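Local coordinates for peroxisomal fatty acid beta-oxidation multifunctional protein MFP2 (Arabidopsis thaliana, PDB 2WTB) that hydrates long-chain enoyl-CoAs and oxidises the resulting 3-hydroxyacyl-CoAs with NAD+ during peroxisomal fatty acid beta-oxidation in germinating seeds, at residues V498-T506 with T631-V642. Sequence-based numbering, arbitrary orientation.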
loop_
_atom_site.group_PDB
_atom_site.type_symbol
_atom_site.label_atom_id
_atom_site.label_comp_id
_atom_site.label_asym_id
_atom_site.label_seq_id
_atom_site.Cartn_x
_atom_site.Cartn_y
_atom_site.Cartn_z
ATOM N N VAL A 498 -7.853 -10.803 -9.667
ATOM C CA VAL A 498 -6.763 -10.033 -10.265
ATOM C C VAL A 498 -6.512 -10.375 -11.734
ATOM O O VAL A 498 -6.617 -9.514 -12.605
ATOM C CB VAL A 498 -5.454 -10.210 -9.473
ATOM C CG1 VAL A 498 -4.330 -9.425 -10.128
ATOM C CG2 VAL A 498 -5.650 -9.775 -8.030
ATOM N N ASN A 499 -6.176 -11.633 -12.003
ATOM C CA ASN A 499 -5.876 -12.066 -13.362
ATOM C C ASN A 499 -7.071 -11.984 -14.305
ATOM O O ASN A 499 -6.925 -11.605 -15.464
ATOM C CB ASN A 499 -5.297 -13.481 -13.361
ATOM C CG ASN A 499 -3.897 -13.530 -12.789
ATOM O OD1 ASN A 499 -3.326 -14.606 -12.606
ATOM N ND2 ASN A 499 -3.335 -12.362 -12.503
ATOM N N ARG A 500 -8.252 -12.341 -13.811
ATOM C CA ARG A 500 -9.462 -12.252 -14.621
ATOM C C ARG A 500 -9.775 -10.801 -14.966
ATOM O O ARG A 500 -10.312 -10.501 -16.029
ATOM C CB ARG A 500 -10.654 -12.874 -13.893
ATOM C CG ARG A 500 -11.960 -12.716 -14.651
ATOM C CD ARG A 500 -13.153 -13.159 -13.829
ATOM N NE ARG A 500 -14.408 -12.870 -14.516
ATOM C CZ ARG A 500 -15.610 -13.072 -13.991
ATOM N NH1 ARG A 500 -15.725 -13.567 -12.766
ATOM N NH2 ARG A 500 -16.697 -12.777 -14.689
ATOM N N MET A 501 -9.431 -9.907 -14.049
ATOM C CA MET A 501 -9.710 -8.489 -14.194
ATOM C C MET A 501 -8.925 -7.890 -15.355
ATOM O O MET A 501 -9.462 -7.123 -16.156
ATOM C CB MET A 501 -9.325 -7.773 -12.904
ATOM C CG MET A 501 -10.216 -6.619 -12.517
ATOM S SD MET A 501 -9.690 -5.944 -10.934
ATOM C CE MET A 501 -11.086 -4.902 -10.539
ATOM N N PHE A 502 -7.648 -8.253 -15.444
ATOM C CA PHE A 502 -6.737 -7.633 -16.399
ATOM C C PHE A 502 -6.449 -8.476 -17.637
ATOM O O PHE A 502 -5.554 -8.148 -18.419
ATOM C CB PHE A 502 -5.421 -7.260 -15.710
ATOM C CG PHE A 502 -5.494 -5.990 -14.917
ATOM C CD1 PHE A 502 -5.232 -4.770 -15.515
ATOM C CD2 PHE A 502 -5.833 -6.011 -13.577
ATOM C CE1 PHE A 502 -5.302 -3.596 -14.791
ATOM C CE2 PHE A 502 -5.904 -4.841 -12.847
ATOM C CZ PHE A 502 -5.638 -3.633 -13.455
ATOM N N PHE A 503 -7.197 -9.557 -17.830
ATOM C CA PHE A 503 -6.981 -10.381 -19.014
ATOM C C PHE A 503 -7.376 -9.661 -20.312
ATOM O O PHE A 503 -6.728 -9.852 -21.340
ATOM C CB PHE A 503 -7.641 -11.765 -18.890
ATOM C CG PHE A 503 -9.047 -11.835 -19.420
ATOM C CD1 PHE A 503 -9.292 -11.813 -20.785
ATOM C CD2 PHE A 503 -10.121 -11.960 -18.555
ATOM C CE1 PHE A 503 -10.583 -11.885 -21.273
ATOM C CE2 PHE A 503 -11.415 -12.036 -19.035
ATOM C CZ PHE A 503 -11.646 -12.000 -20.397
ATOM N N PRO A 504 -8.433 -8.826 -20.267
ATOM C CA PRO A 504 -8.813 -8.042 -21.450
ATOM C C PRO A 504 -7.765 -6.983 -21.793
ATOM O O PRO A 504 -7.578 -6.645 -22.961
ATOM C CB PRO A 504 -10.117 -7.361 -21.018
ATOM C CG PRO A 504 -10.622 -8.176 -19.879
ATOM C CD PRO A 504 -9.398 -8.651 -19.169
ATOM N N TYR A 505 -7.104 -6.466 -20.763
ATOM C CA TYR A 505 -6.036 -5.481 -20.895
ATOM C C TYR A 505 -5.092 -5.801 -22.048
ATOM O O TYR A 505 -4.992 -5.039 -23.011
ATOM C CB TYR A 505 -5.264 -5.439 -19.578
ATOM C CG TYR A 505 -4.136 -4.440 -19.484
ATOM C CD1 TYR A 505 -4.376 -3.075 -19.558
ATOM C CD2 TYR A 505 -2.834 -4.866 -19.261
ATOM C CE1 TYR A 505 -3.342 -2.164 -19.444
ATOM C CE2 TYR A 505 -1.796 -3.966 -19.144
ATOM C CZ TYR A 505 -2.053 -2.617 -19.236
ATOM O OH TYR A 505 -1.015 -1.725 -19.117
ATOM N N THR A 506 -4.404 -6.933 -21.949
ATOM C CA THR A 506 -3.437 -7.337 -22.965
ATOM C C THR A 506 -4.072 -7.656 -24.320
ATOM O O THR A 506 -3.488 -7.374 -25.365
ATOM C CB THR A 506 -2.602 -8.540 -22.491
ATOM O OG1 THR A 506 -1.530 -8.072 -21.665
ATOM C CG2 THR A 506 -2.022 -9.292 -23.676
ATOM N N THR A 631 -8.311 0.352 -23.765
ATOM C CA THR A 631 -7.543 -0.694 -23.109
ATOM C C THR A 631 -8.021 -0.929 -21.677
ATOM O O THR A 631 -7.842 -2.015 -21.125
ATOM C CB THR A 631 -6.035 -0.355 -23.109
ATOM O OG1 THR A 631 -5.565 -0.283 -24.460
ATOM C CG2 THR A 631 -5.240 -1.411 -22.365
ATOM N N PHE A 632 -8.642 0.086 -21.084
ATOM C CA PHE A 632 -9.019 0.023 -19.673
ATOM C C PHE A 632 -10.518 -0.114 -19.426
ATOM O O PHE A 632 -10.934 -0.712 -18.435
ATOM C CB PHE A 632 -8.464 1.229 -18.918
ATOM C CG PHE A 632 -7.035 1.070 -18.508
ATOM C CD1 PHE A 632 -6.703 0.322 -17.394
ATOM C CD2 PHE A 632 -6.022 1.652 -19.242
ATOM C CE1 PHE A 632 -5.386 0.168 -17.018
ATOM C CE2 PHE A 632 -4.700 1.503 -18.867
ATOM C CZ PHE A 632 -4.381 0.761 -17.758
ATOM N N PHE A 633 -11.326 0.444 -20.320
ATOM C CA PHE A 633 -12.773 0.334 -20.191
ATOM C C PHE A 633 -13.246 -1.120 -20.250
ATOM O O PHE A 633 -14.163 -1.502 -19.524
ATOM C CB PHE A 633 -13.481 1.197 -21.238
ATOM C CG PHE A 633 -13.564 2.651 -20.864
ATOM C CD1 PHE A 633 -12.598 3.228 -20.056
ATOM C CD2 PHE A 633 -14.599 3.444 -21.331
ATOM C CE1 PHE A 633 -12.669 4.563 -19.712
ATOM C CE2 PHE A 633 -14.674 4.782 -20.992
ATOM C CZ PHE A 633 -13.708 5.342 -20.182
ATOM N N PRO A 634 -12.624 -1.937 -21.116
ATOM C CA PRO A 634 -12.930 -3.372 -21.097
ATOM C C PRO A 634 -12.543 -4.019 -19.767
ATOM O O PRO A 634 -13.167 -5.000 -19.363
ATOM C CB PRO A 634 -12.067 -3.926 -22.234
ATOM C CG PRO A 634 -11.892 -2.776 -23.160
ATOM C CD PRO A 634 -11.785 -1.572 -22.271
ATOM N N VAL A 635 -11.529 -3.476 -19.100
ATOM C CA VAL A 635 -11.157 -3.955 -17.771
ATOM C C VAL A 635 -12.215 -3.554 -16.744
ATOM O O VAL A 635 -12.584 -4.350 -15.880
ATOM C CB VAL A 635 -9.776 -3.433 -17.326
ATOM C CG1 VAL A 635 -9.552 -3.721 -15.857
ATOM C CG2 VAL A 635 -8.673 -4.063 -18.162
ATOM N N VAL A 636 -12.700 -2.319 -16.842
ATOM C CA VAL A 636 -13.806 -1.873 -16.004
ATOM C C VAL A 636 -14.983 -2.811 -16.217
ATOM O O VAL A 636 -15.608 -3.280 -15.264
ATOM C CB VAL A 636 -14.258 -0.446 -16.358
ATOM C CG1 VAL A 636 -15.532 -0.088 -15.598
ATOM C CG2 VAL A 636 -13.156 0.557 -16.066
ATOM N N ASN A 637 -15.273 -3.081 -17.484
ATOM C CA ASN A 637 -16.357 -3.974 -17.860
ATOM C C ASN A 637 -16.244 -5.319 -17.146
ATOM O O ASN A 637 -17.236 -5.862 -16.659
ATOM C CB ASN A 637 -16.358 -4.181 -19.375
ATOM C CG ASN A 637 -17.665 -4.740 -19.887
ATOM O OD1 ASN A 637 -18.686 -4.694 -19.201
ATOM N ND2 ASN A 637 -17.644 -5.266 -21.106
ATOM N N GLU A 638 -15.025 -5.844 -17.081
ATOM C CA GLU A 638 -14.782 -7.147 -16.480
ATOM C C GLU A 638 -14.846 -7.058 -14.961
ATOM O O GLU A 638 -15.348 -7.965 -14.297
ATOM C CB GLU A 638 -13.425 -7.695 -16.925
ATOM C CG GLU A 638 -13.211 -9.160 -16.594
ATOM C CD GLU A 638 -14.218 -10.066 -17.277
ATOM O OE1 GLU A 638 -14.579 -9.790 -18.441
ATOM O OE2 GLU A 638 -14.645 -11.059 -16.652
ATOM N N ALA A 639 -14.336 -5.956 -14.420
ATOM C CA ALA A 639 -14.395 -5.710 -12.987
ATOM C C ALA A 639 -15.842 -5.712 -12.513
ATOM O O ALA A 639 -16.142 -6.160 -11.407
ATOM C CB ALA A 639 -13.731 -4.388 -12.649
ATOM N N CYS A 640 -16.737 -5.209 -13.358
ATOM C CA CYS A 640 -18.155 -5.153 -13.029
ATOM C C CYS A 640 -18.787 -6.539 -13.022
ATOM O O CYS A 640 -19.622 -6.841 -12.173
ATOM C CB CYS A 640 -18.897 -4.230 -13.994
ATOM S SG CYS A 640 -18.518 -2.482 -13.760
ATOM N N ARG A 641 -18.389 -7.377 -13.976
ATOM C CA ARG A 641 -18.821 -8.769 -13.992
ATOM C C ARG A 641 -18.396 -9.439 -12.689
ATOM O O ARG A 641 -19.195 -10.102 -12.024
ATOM C CB ARG A 641 -18.204 -9.512 -15.176
ATOM C CG ARG A 641 -18.630 -9.005 -16.545
ATOM C CD ARG A 641 -18.162 -9.954 -17.642
ATOM N NE ARG A 641 -18.685 -9.595 -18.958
ATOM C CZ ARG A 641 -18.021 -8.870 -19.851
ATOM N NH1 ARG A 641 -16.806 -8.418 -19.571
ATOM N NH2 ARG A 641 -18.572 -8.591 -21.026
ATOM N N VAL A 642 -17.130 -9.253 -12.331
ATOM C CA VAL A 642 -16.589 -9.802 -11.094
ATOM C C VAL A 642 -17.344 -9.283 -9.877
ATOM O O VAL A 642 -17.669 -10.043 -8.965
ATOM C CB VAL A 642 -15.092 -9.469 -10.945
ATOM C CG1 VAL A 642 -14.646 -9.635 -9.499
ATOM C CG2 VAL A 642 -14.263 -10.338 -11.872
#
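R500 meets E638 through its NE, which donates to OE2 at 2.8 Å with an N-H...O angle of 150°; E638 OE2 accepts through its anti lone pair, and R500 NH2 adds a weak bond to the same oxygen. With CG anti to the backbone N, the extended R500 chain carries its guanidinium to the other helix, where V642 CG2 lies over one face, 3.3 Å above the plane. E638 itself is a knob among R500, M501, F503 and P504, its CD coming obliquely to F503 CE2 at 3.9 Å. A leucine in place of R500 would probably leave E638 OE2 without its NE donor and E645 without its charge partner. Farther along, M501 CE touches A639 CB at 3.4 Å, V635 CG1 lies over the F502 ring, and P504 CB faces P634 CB. Y505 CE1 reaches F632 CZ at 3.5 Å, the rings oblique with planes 53° apart.

Within helix 631-642, R641 NH1 pairs with E638 OE1 in a salt bridge whose hydrogen bond is weak. Farther out, R561 also pairs with OE2 and E645 with R500 NH1, which probably balances much of the charge here. The axes approach to 7.7 Å at 151°: near-antiparallel packing, joining helix 498-514, in the 3-hydroxyacyl-CoA dehydrogenase C-terminal family region, to helix 624-644.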